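Local coordinates for protein alpha-glucosidase (Bacteroides thetaiotaomicron, PDB 5XFM) that hydrolyses beta-L-arabinopyranosides and alpha-galactosides, as a bifunctional, calcium-containing enzyme of glycoside hydrolase family 97, at residues E211-D215 / R439-Y445; S216-G220 / A249-A253. The protein carries 1 engineered substitution. All coordinates share one frame. Numbering follows the deposited sequence.

Contact 1. Residues E211-D215 / R439-Y445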
ATOM      1  N   GLU A 211      -7.628   5.004  -5.145  1.00 16.31           N
ATOM      2  CA  GLU A 211      -8.214   6.195  -4.544  1.00 15.93           C
ATOM      3  C   GLU A 211      -7.336   6.672  -3.396  1.00 20.06           C
ATOM      4  O   GLU A 211      -6.650   5.872  -2.748  1.00 19.75           O
ATOM      5  CB  GLU A 211      -9.640   5.919  -4.051  1.00 11.39           C
ATOM      6  CG  GLU A 211      -9.701   5.174  -2.731  1.00 22.48           C
ATOM      7  CD  GLU A 211     -11.113   4.966  -2.225  1.00 21.08           C
ATOM      8  OE1 GLU A 211     -12.001   5.767  -2.581  1.00 10.73           O
ATOM      9  OE2 GLU A 211     -11.327   3.989  -1.469  1.00 17.19           O
ATOM     10  N   THR A 212      -7.359   7.975  -3.139  1.00 18.91           N
ATOM     11  CA  THR A 212      -6.576   8.523  -2.038  1.00 19.30           C
ATOM     12  C   THR A 212      -7.300   9.661  -1.328  1.00 20.24           C
ATOM     13  O   THR A 212      -8.261  10.233  -1.858  1.00 16.84           O
ATOM     14  CB  THR A 212      -5.208   9.024  -2.527  1.00 17.94           C
ATOM     15  OG1 THR A 212      -4.393   9.374  -1.401  1.00 16.41           O
ATOM     16  CG2 THR A 212      -5.380  10.235  -3.434  1.00 15.66           C
ATOM     17  N   GLY A 213      -6.818  10.001  -0.136  1.00 17.64           N
ATOM     18  CA  GLY A 213      -7.410  11.066   0.646  1.00 13.86           C
ATOM     19  C   GLY A 213      -8.688  10.626   1.323  1.00 17.86           C
ATOM     20  O   GLY A 213      -9.581  11.434   1.571  1.00 21.12           O
ATOM     21  N   VAL A 214      -8.773   9.336   1.634  1.00 19.33           N
ATOM     22  CA  VAL A 214      -9.873   8.834   2.446  1.00 18.74           C
ATOM     23  C   VAL A 214      -9.569   8.975   3.933  1.00 23.79           C
ATOM     24  O   VAL A 214      -8.588   8.422   4.440  1.00 25.18           O
ATOM     25  CB  VAL A 214     -10.184   7.361   2.142  1.00 19.68           C
ATOM     26  CG1 VAL A 214     -11.227   6.818   3.125  1.00 16.22           C
ATOM     27  CG2 VAL A 214     -10.628   7.202   0.696  1.00 17.03           C
ATOM     28  N   ASP A 215     -10.412   9.731   4.626  1.00 22.25           N
ATOM     29  CA  ASP A 215     -10.281   9.878   6.063  1.00 18.53           C
ATOM     30  C   ASP A 215     -11.642   9.722   6.697  1.00 21.11           C
ATOM     31  O   ASP A 215     -12.530   9.102   6.118  1.00 24.77           O
ATOM     32  CB  ASP A 215      -9.653  11.230   6.436  1.00 27.64           C
ATOM     33  CG  ASP A 215     -10.341  12.419   5.765  1.00 27.96           C
ATOM     34  OD1 ASP A 215     -11.587  12.431   5.643  1.00 24.00           O
ATOM     35  OD2 ASP A 215      -9.620  13.356   5.365  1.00 34.45           O
ATOM     36  N   ARG A 439      -4.567   5.072   2.148  1.00 18.28           N
ATOM     37  CA  ARG A 439      -4.977   5.932   1.049  1.00 21.85           C
ATOM     38  C   ARG A 439      -4.305   7.302   1.147  1.00 19.27           C
ATOM     39  O   ARG A 439      -4.949   8.301   1.476  1.00 20.59           O
ATOM     40  CB  ARG A 439      -6.500   6.040   1.034  1.00 17.53           C
ATOM     41  CG  ARG A 439      -7.173   4.859   0.324  1.00 19.86           C
ATOM     42  CD  ARG A 439      -8.393   4.404   1.104  1.00 18.71           C
ATOM     43  NE  ARG A 439      -9.247   3.440   0.410  1.00 14.29           N
ATOM     44  CZ  ARG A 439      -9.379   2.163   0.760  1.00 14.73           C
ATOM     45  NH1 ARG A 439      -8.690   1.674   1.781  1.00 14.63           N
ATOM     46  NH2 ARG A 439     -10.198   1.369   0.083  1.00 14.95           N
ATOM     47  N   GLY A 440      -3.003   7.338   0.867  1.00 17.48           N
ATOM     48  CA  GLY A 440      -2.238   8.563   0.994  1.00 19.02           C
ATOM     49  C   GLY A 440      -1.938   8.865   2.453  1.00 19.12           C
ATOM     50  O   GLY A 440      -1.674  10.011   2.818  1.00 16.73           O
ATOM     51  N   TRP A 441      -1.986   7.835   3.295  1.00 14.02           N
ATOM     52  CA  TRP A 441      -1.933   8.039   4.739  1.00 19.08           C
ATOM     53  C   TRP A 441      -0.584   8.529   5.303  1.00 19.98           C
ATOM     54  O   TRP A 441      -0.569   9.185   6.348  1.00 17.39           O
ATOM     55  CB  TRP A 441      -2.365   6.746   5.448  1.00 18.94           C
ATOM     56  CG  TRP A 441      -3.860   6.525   5.369  1.00 17.58           C
ATOM     57  CD1 TRP A 441      -4.752   7.247   4.627  1.00 15.23           C
ATOM     58  CD2 TRP A 441      -4.633   5.557   6.092  1.00 18.60           C
ATOM     59  NE1 TRP A 441      -6.025   6.777   4.827  1.00 21.06           N
ATOM     60  CE2 TRP A 441      -5.982   5.739   5.721  1.00 19.18           C
ATOM     61  CE3 TRP A 441      -4.317   4.548   7.012  1.00 19.37           C
ATOM     62  CZ2 TRP A 441      -7.013   4.952   6.237  1.00 14.54           C
ATOM     63  CZ3 TRP A 441      -5.343   3.769   7.524  1.00 15.58           C
ATOM     64  CH2 TRP A 441      -6.674   3.973   7.134  1.00 16.69           C
ATOM     65  N   GLU A 442       0.526   8.269   4.608  1.00 14.64           N
ATOM     66  CA  GLU A 442       1.836   8.755   5.060  1.00 12.71           C
ATOM     67  C   GLU A 442       1.874  10.285   5.122  1.00 24.68           C
ATOM     68  O   GLU A 442       2.402  10.871   6.074  1.00 22.50           O
ATOM     69  CB  GLU A 442       2.959   8.265   4.132  1.00 15.30           C
ATOM     70  CG  GLU A 442       3.253   6.759   4.161  1.00 21.84           C
ATOM     71  CD  GLU A 442       2.481   5.980   3.110  1.00 24.52           C
ATOM     72  OE1 GLU A 442       1.464   6.509   2.605  1.00 25.69           O
ATOM     73  OE2 GLU A 442       2.901   4.847   2.775  1.00 14.77           O
ATOM     74  N   ARG A 443       1.303  10.931   4.110  1.00 18.45           N
ATOM     75  CA  ARG A 443       1.263  12.379   4.074  1.00 14.44           C
ATOM     76  C   ARG A 443       0.173  12.898   4.996  1.00 21.72           C
ATOM     77  O   ARG A 443       0.377  13.872   5.715  1.00 23.91           O
ATOM     78  CB  ARG A 443       1.037  12.891   2.652  1.00 25.78           C
ATOM     79  CG  ARG A 443       1.154  14.399   2.536  1.00 19.89           C
ATOM     80  CD  ARG A 443       1.665  14.806   1.172  1.00 21.23           C
ATOM     81  NE  ARG A 443       1.778  16.258   1.056  1.00 28.41           N
ATOM     82  CZ  ARG A 443       2.846  16.945   1.454  1.00 33.55           C
ATOM     83  NH1 ARG A 443       3.877  16.307   2.004  1.00 26.48           N
ATOM     84  NH2 ARG A 443       2.885  18.265   1.313  1.00 29.52           N
ATOM     85  N   MET A 444      -0.992  12.258   4.965  1.00 14.64           N
ATOM     86  CA  MET A 444      -2.098  12.707   5.798  1.00 19.33           C
ATOM     87  C   MET A 444      -1.789  12.619   7.300  1.00 22.40           C
ATOM     88  O   MET A 444      -2.209  13.492   8.064  1.00 19.20           O
ATOM     89  CB  MET A 444      -3.359  11.921   5.461  1.00 14.90           C
ATOM     90  CG  MET A 444      -3.870  12.213   4.065  1.00 19.61           C
ATOM     91  SD  MET A 444      -4.916  10.937   3.359  1.00 16.95           S
ATOM     92  CE  MET A 444      -6.406  11.128   4.333  1.00 15.84           C
ATOM     93  N   TYR A 445      -1.039  11.590   7.711  1.00 21.07           N
ATOM     94  CA  TYR A 445      -0.736  11.347   9.133  1.00 19.45           C
ATOM     95  C   TYR A 445       0.763  11.193   9.426  1.00 17.88           C
ATOM     96  O   TYR A 445       1.359  10.167   9.096  1.00 16.84           O
ATOM     97  CB  TYR A 445      -1.467  10.093   9.617  1.00 18.95           C
ATOM     98  CG  TYR A 445      -2.945  10.084   9.306  1.00 24.97           C
ATOM     99  CD1 TYR A 445      -3.849  10.774  10.105  1.00 21.39           C
ATOM    100  CD2 TYR A 445      -3.435   9.398   8.198  1.00 15.70           C
ATOM    101  CE1 TYR A 445      -5.202  10.767   9.817  1.00 22.36           C
ATOM    102  CE2 TYR A 445      -4.773   9.387   7.905  1.00 14.64           C
ATOM    103  CZ  TYR A 445      -5.655  10.071   8.713  1.00 24.07           C
ATOM    104  OH  TYR A 445      -6.999  10.057   8.412  1.00 33.39           O
TER
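Arg439 stretches its side chain alongside Glu211 and Val214, at the interface where the N-terminal beta-sandwich of this family 97 glycosidase meets its catalytic TIM-type barrel. The end of strand 206-212 and the turn beyond it come from the sandwich; the loop and short helix 441-444 come from the barrel, just ahead of strand 448-451. A salt bridge joins Arg439 NE to Glu211 OE2 at 2.9 Å, with a weaker hydrogen bond from Arg439 NH2 to the same oxygen at 3.2 Å. Glu211 OE1 is salt-bridged to Arg261 and Arg439 NH1 hydrogen-bonded to Thr436, so this buried pair belongs to a wider polar network. Val214 CG2 packs on Arg439 CD at 3.6 Å. The backbones approach most closely at Thr212 and Arg439, whose CA atoms are 4.3 Å apart, and there Gly213 N donates to Arg439 O at 3.0 Å. Gly440, the N-cap of the helix, has a positive phi of 76°, and any CB on it would collide with Thr212 OG1, already 3.3 Å from Gly440 CA; that hydroxyl is hydrogen-bonded to Pro278 O. At the next residue, the first of the helix, the Trp441 indole meets a carbonyl at its edge: Trp441 NE1 donates to Val214 O at 3.1 Å. Met444 bends over the turn, its SD 3.7 Å from Gly213 CA. Tyr445, which bonds through its hydroxyl to Glu417 of helix 410-425, and Met444 converge on one methylene: Asp215 CB is 3.5 Å from Tyr445 OH and 3.9 Å from Met444 CE.

Contact 2. Residues S216-G220 / A249-A253; sequences SRYCG and APAFA
Two short backbones pass in opposite directions without pairing as strands, and side-chain packing joins them. In 216-220, Ser216 and Arg217 make a turn (phi/psi -62/-17° and -86/4°), after which Tyr218 and Cys219 are extended (-155/-178° and -101/162°). Residues 249-253 are extended throughout and become strand at Ala251. Arg217 faces Phe252 with CA atoms 5.8 Å apart, and Tyr218 faces Pro250 with CA atoms 5.1 Å apart. Because the backbone is extended, side chains alternate: Pro250 and Phe252 project toward the loop and Ala251 between them points away. The C-gamma-endo pyrrolidine of Pro250 is the main bump. It fills the hollow between Tyr218 and Cys219, with Pro250 CG 3.8 Å from the centroid of the Tyr218 ring and 13° off its normal, a CH-pi contact, and 3.9 Å from Cys219 SG. An unusual chi1 of -141° lays the tyrosine ring over the proline. Phe252, with chi1 near +47° (p), brings its CE1 to 3.5 Å from Tyr218 CE1 at that ring's edge; the centroids are 5.8 Å apart and the planes inclined by 38°. Phe252 CD1 also lies 3.6 Å from Arg217 O. Beyond the proline, Tyr218 bonds by its hydroxyl to Glu142 of strand 136-147 and touches Pro259 of strand 256-266. The ring thus links strands of two sheets, consistent with packing between the sheets of a beta-sandwich in the N-terminal domain, which belongs to the galactose mutarotase-like clan.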
ATOM      1  N   SER A 216     -11.824  10.331   7.860  1.00 17.20           N
ATOM      2  CA  SER A 216     -13.057  10.176   8.620  1.00 18.86           C
ATOM      3  C   SER A 216     -14.295  10.698   7.881  1.00 20.81           C
ATOM      4  O   SER A 216     -15.423  10.384   8.255  1.00 22.23           O
ATOM      5  CB  SER A 216     -12.914  10.857   9.988  1.00 18.97           C
ATOM      6  OG  SER A 216     -12.796  12.258   9.865  1.00 30.74           O
ATOM      7  N   ARG A 217     -14.085  11.509   6.846  1.00 28.85           N
ATOM      8  CA  ARG A 217     -15.197  12.155   6.149  1.00 26.31           C
ATOM      9  C   ARG A 217     -15.820  11.301   5.038  1.00 23.45           C
ATOM     10  O   ARG A 217     -16.728  11.749   4.349  1.00 21.29           O
ATOM     11  CB  ARG A 217     -14.744  13.505   5.583  1.00 23.88           C
ATOM     12  CG  ARG A 217     -14.692  14.607   6.641  1.00 33.48           C
ATOM     13  CD  ARG A 217     -13.874  15.810   6.203  1.00 36.71           C
ATOM     14  NE  ARG A 217     -12.460  15.482   6.036  1.00 43.67           N
ATOM     15  CZ  ARG A 217     -11.596  16.220   5.342  1.00 50.81           C
ATOM     16  NH1 ARG A 217     -12.000  17.334   4.739  1.00 46.37           N
ATOM     17  NH2 ARG A 217     -10.327  15.841   5.245  1.00 43.48           N
ATOM     18  N   TYR A 218     -15.361  10.066   4.877  1.00 19.77           N
ATOM     19  CA  TYR A 218     -15.926   9.207   3.843  1.00 18.68           C
ATOM     20  C   TYR A 218     -15.730   7.740   4.197  1.00 22.56           C
ATOM     21  O   TYR A 218     -15.182   7.408   5.246  1.00 26.82           O
ATOM     22  CB  TYR A 218     -15.279   9.508   2.491  1.00 19.90           C
ATOM     23  CG  TYR A 218     -16.203   9.483   1.282  1.00 19.32           C
ATOM     24  CD1 TYR A 218     -17.040  10.559   1.002  1.00 17.48           C
ATOM     25  CD2 TYR A 218     -16.188   8.418   0.389  1.00 17.36           C
ATOM     26  CE1 TYR A 218     -17.860  10.569  -0.112  1.00 16.44           C
ATOM     27  CE2 TYR A 218     -17.010   8.415  -0.738  1.00 23.55           C
ATOM     28  CZ  TYR A 218     -17.844   9.496  -0.983  1.00 26.40           C
ATOM     29  OH  TYR A 218     -18.661   9.506  -2.095  1.00 14.96           O
ATOM     30  N   CYS A 219     -16.178   6.868   3.305  1.00 18.04           N
ATOM     31  CA  CYS A 219     -15.931   5.442   3.434  1.00 20.72           C
ATOM     32  C   CYS A 219     -14.784   5.064   2.505  1.00 19.78           C
ATOM     33  O   CYS A 219     -14.453   5.817   1.590  1.00 17.39           O
ATOM     34  CB  CYS A 219     -17.189   4.647   3.081  1.00 19.18           C
ATOM     35  SG  CYS A 219     -17.763   4.944   1.386  1.00 18.57           S
ATOM     36  N   GLY A 220     -14.174   3.909   2.745  1.00 22.58           N
ATOM     37  CA  GLY A 220     -13.224   3.355   1.797  1.00 19.49           C
ATOM     38  C   GLY A 220     -14.018   2.728   0.667  1.00 17.54           C
ATOM     39  O   GLY A 220     -15.072   2.147   0.907  1.00 15.92           O
ATOM     40  N   ALA A 249     -23.664   4.212   3.514  1.00 18.49           N
ATOM     41  CA  ALA A 249     -23.516   5.481   2.791  1.00 20.10           C
ATOM     42  C   ALA A 249     -22.785   6.530   3.623  1.00 22.64           C
ATOM     43  O   ALA A 249     -23.128   6.760   4.781  1.00 15.94           O
ATOM     44  CB  ALA A 249     -24.868   6.008   2.362  1.00 18.25           C
ATOM     45  N   PRO A 250     -21.734   7.131   3.043  1.00 23.84           N
ATOM     46  CA  PRO A 250     -20.926   8.165   3.693  1.00 24.91           C
ATOM     47  C   PRO A 250     -21.659   9.502   3.806  1.00 24.01           C
ATOM     48  O   PRO A 250     -22.429   9.883   2.927  1.00 24.62           O
ATOM     49  CB  PRO A 250     -19.713   8.286   2.769  1.00 20.48           C
ATOM     50  CG  PRO A 250     -20.242   7.919   1.439  1.00 21.98           C
ATOM     51  CD  PRO A 250     -21.225   6.814   1.698  1.00 22.58           C
ATOM     52  N   ALA A 251     -21.389  10.215   4.888  1.00 17.81           N
ATOM     53  CA  ALA A 251     -22.075  11.455   5.182  1.00 17.22           C
ATOM     54  C   ALA A 251     -21.054  12.506   5.569  1.00 21.56           C
ATOM     55  O   ALA A 251     -20.068  12.189   6.233  1.00 21.65           O
ATOM     56  CB  ALA A 251     -23.087  11.253   6.290  1.00 19.65           C
ATOM     57  N   PHE A 252     -21.260  13.746   5.130  1.00 17.94           N
ATOM     58  CA  PHE A 252     -20.347  14.819   5.520  1.00 19.94           C
ATOM     59  C   PHE A 252     -20.981  16.204   5.456  1.00 22.57           C
ATOM     60  O   PHE A 252     -22.119  16.365   5.014  1.00 22.70           O
ATOM     61  CB  PHE A 252     -19.071  14.780   4.667  1.00 18.18           C
ATOM     62  CG  PHE A 252     -19.319  14.635   3.196  1.00 18.43           C
ATOM     63  CD1 PHE A 252     -19.435  13.376   2.619  1.00 19.00           C
ATOM     64  CD2 PHE A 252     -19.423  15.754   2.387  1.00 20.97           C
ATOM     65  CE1 PHE A 252     -19.654  13.237   1.264  1.00 18.58           C
ATOM     66  CE2 PHE A 252     -19.643  15.625   1.028  1.00 19.56           C
ATOM     67  CZ  PHE A 252     -19.758  14.365   0.466  1.00 20.99           C
ATOM     68  N   ALA A 253     -20.243  17.194   5.951  1.00 19.89           N
ATOM     69  CA  ALA A 253     -20.714  18.574   5.988  1.00 25.90           C
ATOM     70  C   ALA A 253     -20.645  19.257   4.620  1.00 25.28           C
ATOM     71  O   ALA A 253     -19.764  18.962   3.813  1.00 27.33           O
ATOM     72  CB  ALA A 253     -19.911  19.364   7.003  1.00 19.37           C
TER

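In the fold
Strand 206-212 leads from the N-terminal sandwich into residues 211-215, the first half of contact 1, and the chain runs directly on into 216-220, the first half of contact 2. Contact 2 closes soon, at 249-253 on a short sandwich strand, a loop within one domain. Contact 1 closes only at 439-445, well inside the barrel, so the smaller loop nests in the larger and the two domains are tied together. Their centres lie 14 Å apart, and they touch where Val214 CG1 comes within 3.7 Å of Cys219 O. Past 439-445, strand 448-451 leads to Glu452, which binds calcium with Glu458 and Glu174, another link between the two domains.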